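Diadenosine tetraphosphatase, putative (Trypanosoma brucei, PDB 2QJC) probably hydrolyses dinucleoside tetraphosphates or related phosphate compounds as a calcineurin-like metallophosphoesterase whose active site holds two manganese ions. Local coordinates at residues E35-L38 with R39-F43; F64-V67 with R68-R72; T117-E120 with T121-Q125; T180-T183 with N184-G187; G209-E212 with Q213-P216. All blocks are in the same frame, centred on the assembly; numbering follows the deposited sequence.

In the fold
All five contacts are local, and they follow one another along a single chain of the calcineurin-like phosphoesterase fold. Contact 1 closes helix 31-41 and contact 2 lies in helix 63-73. These helices follow strands 21-24 and 49-52 of one mixed sheet in consecutive beta-alpha-beta units, and the contact centres are about 15 Å apart. Contact 3, in helix 117-124, packs against contact 2, their centres about 10 Å apart. Contacts 4 and 5 are loops, their centres about 19 Å apart, and contact 4 lies across the chain's centre from contacts 1 and 2. Helical packing thus builds one flank and irregular loops another, while side chains of contacts 2 to 5 come within about 11 to 13 Å of a bound manganese ion.

Contact 1: E35-L38 with R39-F43; sequences EDLL and RAVSF
Glu35 and Asp36 both meet Arg39 one turn later in helix 31-41, which ends here in a Schellman motif. Glu35 O accepts from Arg39 N at 3.1 Å and also lies over one face of the guanidinium. The carboxylate of Glu35 itself turns to Arg31. Asp36 forms a short salt bridge, OD1 to Arg39 NH2 at 2.5 Å, with carboxylate and guanidinium planes 65° apart. The bend in the arginine chain (chi3 -70°) folds the cation back to that oxygen, a suitable use of a long, flexible residue on an exposed face.

Leu37 takes the inward side. Its CD1 meets Val41 CG1 at 4.2 Å, and both residues pack on the sheet, touching Val24 and Ile22 of strand 21-24, respectively. Leu38 then serves the helix end. Ser42 has the positive phi that turns the chain out of the helix, and Phe43 N reaches back to Leu38 O at 3.0 Å, nearly straight at 174°. A Schellman end commonly brings together apolar side chains at just these two positions. Leu38 and Phe43 run side by side toward Leu73 of helix 63-73, and Leu38 CD2 approaches Phe43 CG obliquely at 4.0 Å.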
# COMPACT_ATOMS: atom_id res chain seq x y z
N GLU A 35 15.46 -3.70 -0.53
CA GLU A 35 16.61 -4.05 0.30
C GLU A 35 17.33 -2.78 0.75
O GLU A 35 17.72 -2.66 1.91
CB GLU A 35 17.58 -4.92 -0.48
CG GLU A 35 17.00 -6.24 -0.93
CD GLU A 35 17.88 -6.95 -1.93
OE1 GLU A 35 18.81 -6.31 -2.48
OE2 GLU A 35 17.63 -8.15 -2.18
N ASP A 36 17.50 -1.84 -0.17
CA ASP A 36 18.18 -0.59 0.16
C ASP A 36 17.37 0.18 1.20
O ASP A 36 17.94 0.78 2.11
CB ASP A 36 18.35 0.28 -1.08
CG ASP A 36 18.91 -0.49 -2.27
OD1 ASP A 36 19.82 -1.32 -2.07
OD2 ASP A 36 18.43 -0.25 -3.40
N LEU A 37 16.05 0.17 1.06
CA LEU A 37 15.20 0.88 2.01
C LEU A 37 15.30 0.26 3.40
O LEU A 37 15.33 0.97 4.40
CB LEU A 37 13.74 0.87 1.53
CG LEU A 37 12.75 1.61 2.45
CD1 LEU A 37 13.21 3.05 2.65
CD2 LEU A 37 11.36 1.59 1.84
N LEU A 38 15.35 -1.07 3.47
CA LEU A 38 15.45 -1.75 4.75
C LEU A 38 16.76 -1.38 5.46
O LEU A 38 16.78 -1.18 6.68
CB LEU A 38 15.34 -3.26 4.56
CG LEU A 38 13.95 -3.71 4.08
CD1 LEU A 38 13.94 -5.22 3.89
CD2 LEU A 38 12.88 -3.30 5.09
N ARG A 39 17.84 -1.28 4.69
CA ARG A 39 19.13 -0.88 5.25
C ARG A 39 19.03 0.59 5.64
O ARG A 39 19.61 1.02 6.63
CB ARG A 39 20.27 -1.05 4.24
CG ARG A 39 20.73 -2.48 4.04
CD ARG A 39 22.02 -2.54 3.22
NE ARG A 39 21.80 -2.17 1.82
CZ ARG A 39 21.29 -2.98 0.91
NH1 ARG A 39 20.93 -4.22 1.24
NH2 ARG A 39 21.13 -2.56 -0.33
N ALA A 40 18.27 1.35 4.84
CA ALA A 40 18.10 2.78 5.08
C ALA A 40 17.32 3.11 6.36
O ALA A 40 17.36 4.26 6.83
CB ALA A 40 17.42 3.42 3.88
N VAL A 41 16.60 2.14 6.92
CA VAL A 41 15.85 2.40 8.15
C VAL A 41 16.41 1.56 9.30
O VAL A 41 15.92 1.63 10.42
CB VAL A 41 14.34 2.07 8.00
CG1 VAL A 41 13.77 2.77 6.79
CG2 VAL A 41 14.14 0.56 7.91
N SER A 42 17.43 0.76 8.99
CA SER A 42 18.07 -0.10 9.99
C SER A 42 17.05 -1.11 10.52
O SER A 42 16.88 -1.26 11.73
CB SER A 42 18.63 0.73 11.14
OG SER A 42 19.58 1.68 10.66
N PHE A 43 16.39 -1.80 9.60
CA PHE A 43 15.38 -2.80 9.92
C PHE A 43 15.98 -3.90 10.80
O PHE A 43 17.00 -4.50 10.45
CB PHE A 43 14.83 -3.41 8.64
CG PHE A 43 13.75 -4.42 8.86
CD1 PHE A 43 12.48 -4.03 9.27
CD2 PHE A 43 14.00 -5.78 8.68
CE1 PHE A 43 11.48 -4.97 9.50
CE2 PHE A 43 13.01 -6.73 8.90
CZ PHE A 43 11.76 -6.33 9.31

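Contact 2: F64-V67 with R68-R72; sequences FGVV and RLLKR
The Arg68 guanidinium lies obliquely beside Phe64, NH1 lying 4.3 Å from Phe64 CB, so the arginine meets the root of the phenylalanine rather than stacking on its ring. The ring leads away from the second segment, and Phe64 packs on Pro116. Arg68 gets there as an extended chain: CG points away from the carbonyl carbon (chi1 -83°), and its methylenes run past Phe64 O, CG 3.6 Å from it. NE, on the chain side of the guanidinium, forms a salt bridge with Asp118 OD2 of helix 117-124.

Underneath lies regular alpha helix, part of helix 63-73 in the beta-alpha-beta unit between strands 49-52 and 76-77. Phe64 O receives Arg68 N at 3.1 Å, and Gly65 O receives Leu69 N at 2.9 Å. On the buried side Val66 and Leu70 lie side by side, Val66 CG1 to Leu70 CD1 at 4.1 Å; branched apolar chains suit this face, where Leu70 also meets Leu34 of helix 31-41. Val67 is buried too, against Val119 and Tyr122. The chemistry is divided by face: apolar packing joins the buried face to its neighbours, while Arg68, apolar along its methylenes and charged at its end, ties the exposed face ionically to helix 117-124.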
# COMPACT_ATOMS: atom_id res chain seq x y z
N PHE A 64 8.41 -11.81 -8.07
CA PHE A 64 8.49 -13.00 -7.23
C PHE A 64 9.44 -12.88 -6.03
O PHE A 64 9.12 -13.34 -4.94
CB PHE A 64 8.88 -14.22 -8.08
CG PHE A 64 7.92 -14.49 -9.22
CD1 PHE A 64 6.58 -14.13 -9.13
CD2 PHE A 64 8.36 -15.14 -10.37
CE1 PHE A 64 5.69 -14.40 -10.16
CE2 PHE A 64 7.48 -15.43 -11.41
CZ PHE A 64 6.14 -15.06 -11.31
N GLY A 65 10.59 -12.25 -6.25
CA GLY A 65 11.55 -12.08 -5.17
C GLY A 65 11.03 -11.15 -4.09
O GLY A 65 11.28 -11.35 -2.90
N VAL A 66 10.29 -10.13 -4.52
CA VAL A 66 9.71 -9.15 -3.60
C VAL A 66 8.77 -9.83 -2.62
O VAL A 66 8.85 -9.60 -1.41
CB VAL A 66 8.90 -8.08 -4.37
CG1 VAL A 66 7.88 -7.42 -3.44
CG2 VAL A 66 9.84 -7.03 -4.93
N VAL A 67 7.89 -10.67 -3.15
CA VAL A 67 6.91 -11.36 -2.33
C VAL A 67 7.52 -12.41 -1.41
O VAL A 67 7.05 -12.59 -0.29
CB VAL A 67 5.82 -11.99 -3.24
CG1 VAL A 67 4.89 -12.87 -2.43
CG2 VAL A 67 5.03 -10.88 -3.93
N ARG A 68 8.55 -13.09 -1.89
CA ARG A 68 9.23 -14.11 -1.09
C ARG A 68 10.05 -13.48 0.03
O ARG A 68 10.19 -14.06 1.10
CB ARG A 68 10.12 -14.97 -1.98
CG ARG A 68 9.36 -16.09 -2.66
CD ARG A 68 10.14 -16.69 -3.81
NE ARG A 68 9.43 -17.85 -4.37
CZ ARG A 68 9.65 -18.34 -5.58
NH1 ARG A 68 10.55 -17.77 -6.38
NH2 ARG A 68 8.96 -19.39 -6.00
N LEU A 69 10.59 -12.30 -0.22
CA LEU A 69 11.37 -11.60 0.79
C LEU A 69 10.43 -11.20 1.93
O LEU A 69 10.72 -11.43 3.11
CB LEU A 69 12.01 -10.34 0.19
CG LEU A 69 12.68 -9.39 1.20
CD1 LEU A 69 13.74 -10.15 1.99
CD2 LEU A 69 13.32 -8.23 0.47
N LEU A 70 9.30 -10.61 1.57
CA LEU A 70 8.32 -10.19 2.57
C LEU A 70 7.82 -11.38 3.38
O LEU A 70 7.59 -11.28 4.59
CB LEU A 70 7.15 -9.47 1.89
CG LEU A 70 7.55 -8.17 1.20
CD1 LEU A 70 6.38 -7.60 0.41
CD2 LEU A 70 8.04 -7.17 2.24
N LYS A 71 7.67 -12.52 2.71
CA LYS A 71 7.21 -13.75 3.37
C LYS A 71 8.22 -14.24 4.41
O LYS A 71 7.86 -14.50 5.56
CB LYS A 71 6.97 -14.85 2.33
CG LYS A 71 6.57 -16.20 2.93
CD LYS A 71 6.32 -17.22 1.83
CE LYS A 71 6.08 -18.62 2.39
NZ LYS A 71 4.95 -18.66 3.36
N ARG A 72 9.49 -14.37 4.01
CA ARG A 72 10.52 -14.84 4.93
C ARG A 72 10.69 -13.87 6.10
O ARG A 72 11.11 -14.27 7.19
CB ARG A 72 11.86 -15.02 4.20
CG ARG A 72 12.60 -13.73 3.89
CD ARG A 72 13.34 -13.80 2.56
NE ARG A 72 14.63 -14.48 2.61
CZ ARG A 72 15.71 -14.01 3.24
NH1 ARG A 72 15.65 -12.85 3.88
NH2 ARG A 72 16.85 -14.69 3.20

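Contact 3: T117-E120 with T121-Q125; sequences TDVE and TYLSQ
Thr117 O is gripped twice by Thr121, once by the backbone N at 2.8 Å and once by the hydroxyl OG1 at 2.9 Å. The two donors come from different directions: the amide lies nearly in line with the carbonyl bond, whereas OG1 sits 47° above the carbonyl plane. With OG1 turned away from its own carbonyl carbon and beside its own nitrogen (chi1 -67°), the threonine can donate a hydrogen bond back one turn to Thr117 O. Both residues are exposed, and their contact is otherwise loose, Thr117 CG2 staying 4.0 Å from Thr121 OG1.

A bond from a threonine hydroxyl to the carbonyl four residues earlier is well known in alpha helices, and it gives the hydroxyl a partner within its own helix. Here it falls in the first turn of helix 117-124.

On the inward face Val119 CG1 and Leu123 CD1 barely touch, at 4.5 Å, and the close packing of these buried residues comes from their neighbours. Leu123 packs on Leu56 and on Leu87 of helix 81-91. Tyr122, swung clear of the first segment with CG opposite its own backbone N (chi1 -180°), is buried against Leu70 of helix 63-73 and sends its hydroxyl to Ala75 O. Toward the solvent side at the helix end, Ser124 N bonds to Glu120 O at 3.0 Å, and the exposed Gln125 adds a weak bond from NE2 to Thr121 O.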
# COMPACT_ATOMS: atom_id res chain seq x y z
N THR A 117 3.10 -21.30 -6.78
CA THR A 117 2.17 -21.54 -5.69
C THR A 117 2.38 -20.69 -4.43
O THR A 117 1.45 -20.04 -3.96
CB THR A 117 2.18 -23.04 -5.28
OG1 THR A 117 1.72 -23.83 -6.38
CG2 THR A 117 1.25 -23.28 -4.08
N ASP A 118 3.60 -20.72 -3.89
CA ASP A 118 3.88 -19.95 -2.68
C ASP A 118 3.53 -18.47 -2.86
O ASP A 118 2.79 -17.91 -2.05
CB ASP A 118 5.35 -20.13 -2.27
CG ASP A 118 6.32 -19.62 -3.31
OD1 ASP A 118 6.17 -19.94 -4.50
OD2 ASP A 118 7.26 -18.89 -2.92
N VAL A 119 4.05 -17.85 -3.91
CA VAL A 119 3.76 -16.44 -4.17
C VAL A 119 2.24 -16.22 -4.21
O VAL A 119 1.71 -15.36 -3.51
CB VAL A 119 4.37 -15.98 -5.51
CG1 VAL A 119 3.99 -14.52 -5.79
CG2 VAL A 119 5.89 -16.13 -5.47
N GLU A 120 1.56 -17.00 -5.04
CA GLU A 120 0.11 -16.89 -5.18
C GLU A 120 -0.60 -17.04 -3.83
O GLU A 120 -1.62 -16.39 -3.58
CB GLU A 120 -0.40 -17.95 -6.15
CG GLU A 120 -1.90 -18.00 -6.31
CD GLU A 120 -2.33 -19.12 -7.24
OE1 GLU A 120 -1.88 -19.13 -8.40
OE2 GLU A 120 -3.13 -19.99 -6.81
N THR A 121 -0.05 -17.89 -2.97
CA THR A 121 -0.64 -18.12 -1.65
C THR A 121 -0.49 -16.91 -0.75
O THR A 121 -1.44 -16.53 -0.06
CB THR A 121 0.00 -19.35 -0.97
OG1 THR A 121 -0.35 -20.53 -1.70
CG2 THR A 121 -0.47 -19.49 0.46
N TYR A 122 0.69 -16.29 -0.76
CA TYR A 122 0.95 -15.12 0.06
C TYR A 122 0.01 -13.98 -0.31
O TYR A 122 -0.55 -13.32 0.57
CB TYR A 122 2.40 -14.64 -0.10
CG TYR A 122 2.75 -13.42 0.73
CD1 TYR A 122 3.20 -13.55 2.04
CD2 TYR A 122 2.59 -12.14 0.21
CE1 TYR A 122 3.49 -12.41 2.82
CE2 TYR A 122 2.86 -11.00 0.98
CZ TYR A 122 3.32 -11.14 2.28
OH TYR A 122 3.59 -10.01 3.02
N LEU A 123 -0.14 -13.75 -1.61
CA LEU A 123 -1.02 -12.68 -2.11
C LEU A 123 -2.48 -12.96 -1.82
O LEU A 123 -3.27 -12.06 -1.53
CB LEU A 123 -0.86 -12.53 -3.63
CG LEU A 123 0.49 -12.07 -4.20
CD1 LEU A 123 0.37 -11.90 -5.70
CD2 LEU A 123 0.91 -10.77 -3.56
N SER A 124 -2.85 -14.23 -1.90
CA SER A 124 -4.21 -14.66 -1.69
C SER A 124 -4.71 -14.48 -0.26
O SER A 124 -5.90 -14.59 0.01
CB SER A 124 -4.35 -16.13 -2.11
OG SER A 124 -5.70 -16.54 -2.11
N GLN A 125 -3.80 -14.20 0.67
CA GLN A 125 -4.19 -14.03 2.06
C GLN A 125 -4.12 -12.58 2.56
O GLN A 125 -4.35 -12.32 3.74
CB GLN A 125 -3.33 -14.92 2.96
CG GLN A 125 -1.83 -14.65 2.85
CD GLN A 125 -1.00 -15.76 3.47
OE1 GLN A 125 -1.13 -16.07 4.66
NE2 GLN A 125 -0.13 -16.37 2.67

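Contact 4: T180-T183 with N184-G187; sequences TEET and NDGG
Thr180 OG1 accepts the backbone N of Glu182 at 3.1 Å, with an N-H...O angle of 143°. This bond defines an ST turn: the hydroxyl, set opposite its own backbone N (chi1 -178°), takes up an amide just where the chain leaves strand 177-180. Threonine suits the place, since it can serve both as a strand residue, packing on Ile165, and as an acceptor for the turn.

Beyond it Glu182 crosses Asn184 at a slant. Its OE1 lies 3.9 Å from Asn184 CG, and the carboxylate and amide planes stand 77° apart. The same OE1 comes within 4.0 Å of Asp185 OD2, two like charges that would probably repel each other a little, a cost that solvent would probably reduce, as both side chains are exposed.

The loop joins the two outer strands of a small antiparallel sheet, 177-180 and 188-189, which flank strand 163-166. It crosses from one side of strand 163-166 to the other, and Asp185 touches Ile165 while Gly186 O accepts from Asn163 ND2. Glycine suits the last bend: Gly186 has a positive phi, and at the backbone angles of Gly187 a beta-carbon would be jammed against the carbonyl oxygen of Gly186.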
# COMPACT_ATOMS: atom_id res chain seq x y z
N THR A 180 -13.74 7.95 -6.89
CA THR A 180 -13.41 7.57 -8.26
C THR A 180 -11.91 7.41 -8.53
O THR A 180 -11.08 8.14 -7.98
CB THR A 180 -13.99 8.58 -9.27
OG1 THR A 180 -13.69 8.14 -10.60
CG2 THR A 180 -13.40 9.97 -9.05
N GLU A 181 -11.59 6.45 -9.37
CA GLU A 181 -10.21 6.18 -9.76
C GLU A 181 -9.77 7.17 -10.83
O GLU A 181 -8.59 7.46 -10.98
CB GLU A 181 -10.10 4.75 -10.29
CG GLU A 181 -8.82 4.46 -11.04
CD GLU A 181 -8.78 3.03 -11.54
OE1 GLU A 181 -9.86 2.52 -11.93
OE2 GLU A 181 -7.68 2.43 -11.57
N GLU A 182 -10.74 7.68 -11.57
CA GLU A 182 -10.46 8.64 -12.63
C GLU A 182 -10.28 10.04 -12.04
O GLU A 182 -10.73 10.33 -10.93
CB GLU A 182 -11.58 8.62 -13.67
CG GLU A 182 -11.60 7.33 -14.50
CD GLU A 182 -12.76 7.24 -15.48
OE1 GLU A 182 -12.87 8.12 -16.36
OE2 GLU A 182 -13.56 6.29 -15.38
N THR A 183 -9.59 10.90 -12.78
CA THR A 183 -9.34 12.26 -12.33
C THR A 183 -9.95 13.29 -13.28
O THR A 183 -9.91 14.49 -13.02
CB THR A 183 -7.81 12.49 -12.17
OG1 THR A 183 -7.56 13.85 -11.78
CG2 THR A 183 -7.08 12.19 -13.47
N ASN A 184 -10.55 12.81 -14.37
CA ASN A 184 -11.17 13.69 -15.35
C ASN A 184 -12.65 14.00 -15.10
O ASN A 184 -13.31 14.63 -15.94
CB ASN A 184 -11.00 13.13 -16.77
CG ASN A 184 -11.48 11.69 -16.89
OD1 ASN A 184 -12.29 11.22 -16.10
ND2 ASN A 184 -10.98 10.99 -17.91
N ASP A 185 -13.19 13.57 -13.97
CA ASP A 185 -14.58 13.85 -13.65
C ASP A 185 -14.69 14.90 -12.56
O ASP A 185 -15.72 15.04 -11.92
CB ASP A 185 -15.31 12.58 -13.20
CG ASP A 185 -15.66 11.66 -14.35
OD1 ASP A 185 -16.30 12.14 -15.31
OD2 ASP A 185 -15.31 10.46 -14.30
N GLY A 186 -13.60 15.63 -12.35
CA GLY A 186 -13.60 16.65 -11.33
C GLY A 186 -13.40 16.06 -9.95
O GLY A 186 -12.92 14.93 -9.81
N GLY A 187 -13.77 16.81 -8.92
CA GLY A 187 -13.62 16.34 -7.56
C GLY A 187 -12.31 16.84 -6.98
O GLY A 187 -11.62 17.67 -7.59

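Contact 5: G209-E212 with Q213-P216; sequences GLQE and QYKP
Gln211 reaches across to Tyr214 with its amide oxygen, OE1 stopping at the edge of the ring, close to the ring plane and 3.6 Å from Tyr214 CE2. Followed from its root, the glutamine first has CB 3.4 Å from Gln213 NE2, a doubtful contact, since that nitrogen also faces another donor, Glu212 N, and the Gln213 chi1 of -18° is nearly eclipsed. From CG the chain runs extended to the amide, whose plane stands 72° from that of the ring. At the tip OE1 also takes a hydrogen bond from a water at 2.8 Å, and that water bonds in turn to Tyr214 OH at 2.7 Å. Glutamine is long enough to reach this bridge from a buried residue, and tyrosine supplies both an apolar edge and a polar end; its side chain also touches Ala191 and Ser192.

On the exposed side Lys215 folds over the turn, its CD 3.9 Å from Glu212 CB. Its NZ goes to Gly239 O, and Glu212 OE1 stays 4.4 Å from Lys215 NZ, beyond a salt bridge. Lys215 N closes the turn with a weak bond to Glu212 O. Gln213 and Tyr214 are thus the two central residues of a type I beta turn, which leads through cis-Pro216 into edge strand 218-220.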
# COMPACT_ATOMS: atom_id res chain seq x y z
N GLY A 209 2.72 11.46 -6.66
CA GLY A 209 3.95 11.30 -5.90
C GLY A 209 3.71 11.33 -4.41
O GLY A 209 2.60 11.11 -3.94
N LEU A 210 4.78 11.61 -3.66
CA LEU A 210 4.70 11.67 -2.20
C LEU A 210 3.76 12.79 -1.77
O LEU A 210 3.92 13.93 -2.17
CB LEU A 210 6.10 11.93 -1.64
CG LEU A 210 6.32 11.76 -0.13
CD1 LEU A 210 6.22 10.28 0.23
CD2 LEU A 210 7.69 12.30 0.25
N GLN A 211 2.76 12.45 -0.95
CA GLN A 211 1.80 13.43 -0.46
C GLN A 211 1.98 13.61 1.04
O GLN A 211 1.69 12.71 1.82
CB GLN A 211 0.36 12.98 -0.75
CG GLN A 211 0.01 12.86 -2.24
CD GLN A 211 -1.44 12.48 -2.49
OE1 GLN A 211 -2.37 13.19 -2.11
NE2 GLN A 211 -1.65 11.34 -3.14
N GLU A 212 2.47 14.79 1.44
CA GLU A 212 2.70 15.08 2.86
C GLU A 212 1.95 16.30 3.39
O GLU A 212 2.08 16.63 4.57
CB GLU A 212 4.19 15.33 3.12
CG GLU A 212 5.13 14.27 2.60
CD GLU A 212 6.59 14.68 2.79
OE1 GLU A 212 7.01 14.87 3.95
OE2 GLU A 212 7.30 14.82 1.77
N GLN A 213 1.16 16.96 2.54
CA GLN A 213 0.44 18.16 2.98
C GLN A 213 -0.77 17.89 3.87
O GLN A 213 -1.44 18.83 4.30
CB GLN A 213 0.01 18.99 1.78
CG GLN A 213 0.74 18.65 0.50
CD GLN A 213 0.08 17.51 -0.25
OE1 GLN A 213 -0.94 17.71 -0.92
NE2 GLN A 213 0.65 16.32 -0.14
N TYR A 214 -1.06 16.63 4.14
CA TYR A 214 -2.22 16.32 4.96
C TYR A 214 -1.80 15.74 6.29
O TYR A 214 -2.63 15.26 7.07
CB TYR A 214 -3.15 15.37 4.22
CG TYR A 214 -3.50 15.86 2.83
CD1 TYR A 214 -4.25 17.01 2.64
CD2 TYR A 214 -3.07 15.16 1.70
CE1 TYR A 214 -4.58 17.47 1.36
CE2 TYR A 214 -3.39 15.60 0.42
CZ TYR A 214 -4.14 16.75 0.25
OH TYR A 214 -4.45 17.17 -1.01
N LYS A 215 -0.50 15.76 6.55
CA LYS A 215 0.01 15.25 7.81
C LYS A 215 -0.59 16.12 8.91
O LYS A 215 -0.86 17.30 8.70
CB LYS A 215 1.54 15.32 7.87
CG LYS A 215 2.24 14.55 6.77
CD LYS A 215 3.75 14.60 6.89
CE LYS A 215 4.25 13.67 8.00
NZ LYS A 215 5.74 13.60 8.00
N PRO A 216 -0.81 15.55 10.09
CA PRO A 216 -0.53 14.15 10.42
C PRO A 216 -1.72 13.21 10.17
O PRO A 216 -1.67 12.03 10.52
CB PRO A 216 -0.17 14.22 11.89
CG PRO A 216 -1.17 15.23 12.39
CD PRO A 216 -1.12 16.31 11.32
O HOH W 1 -3.15 15.76 -2.96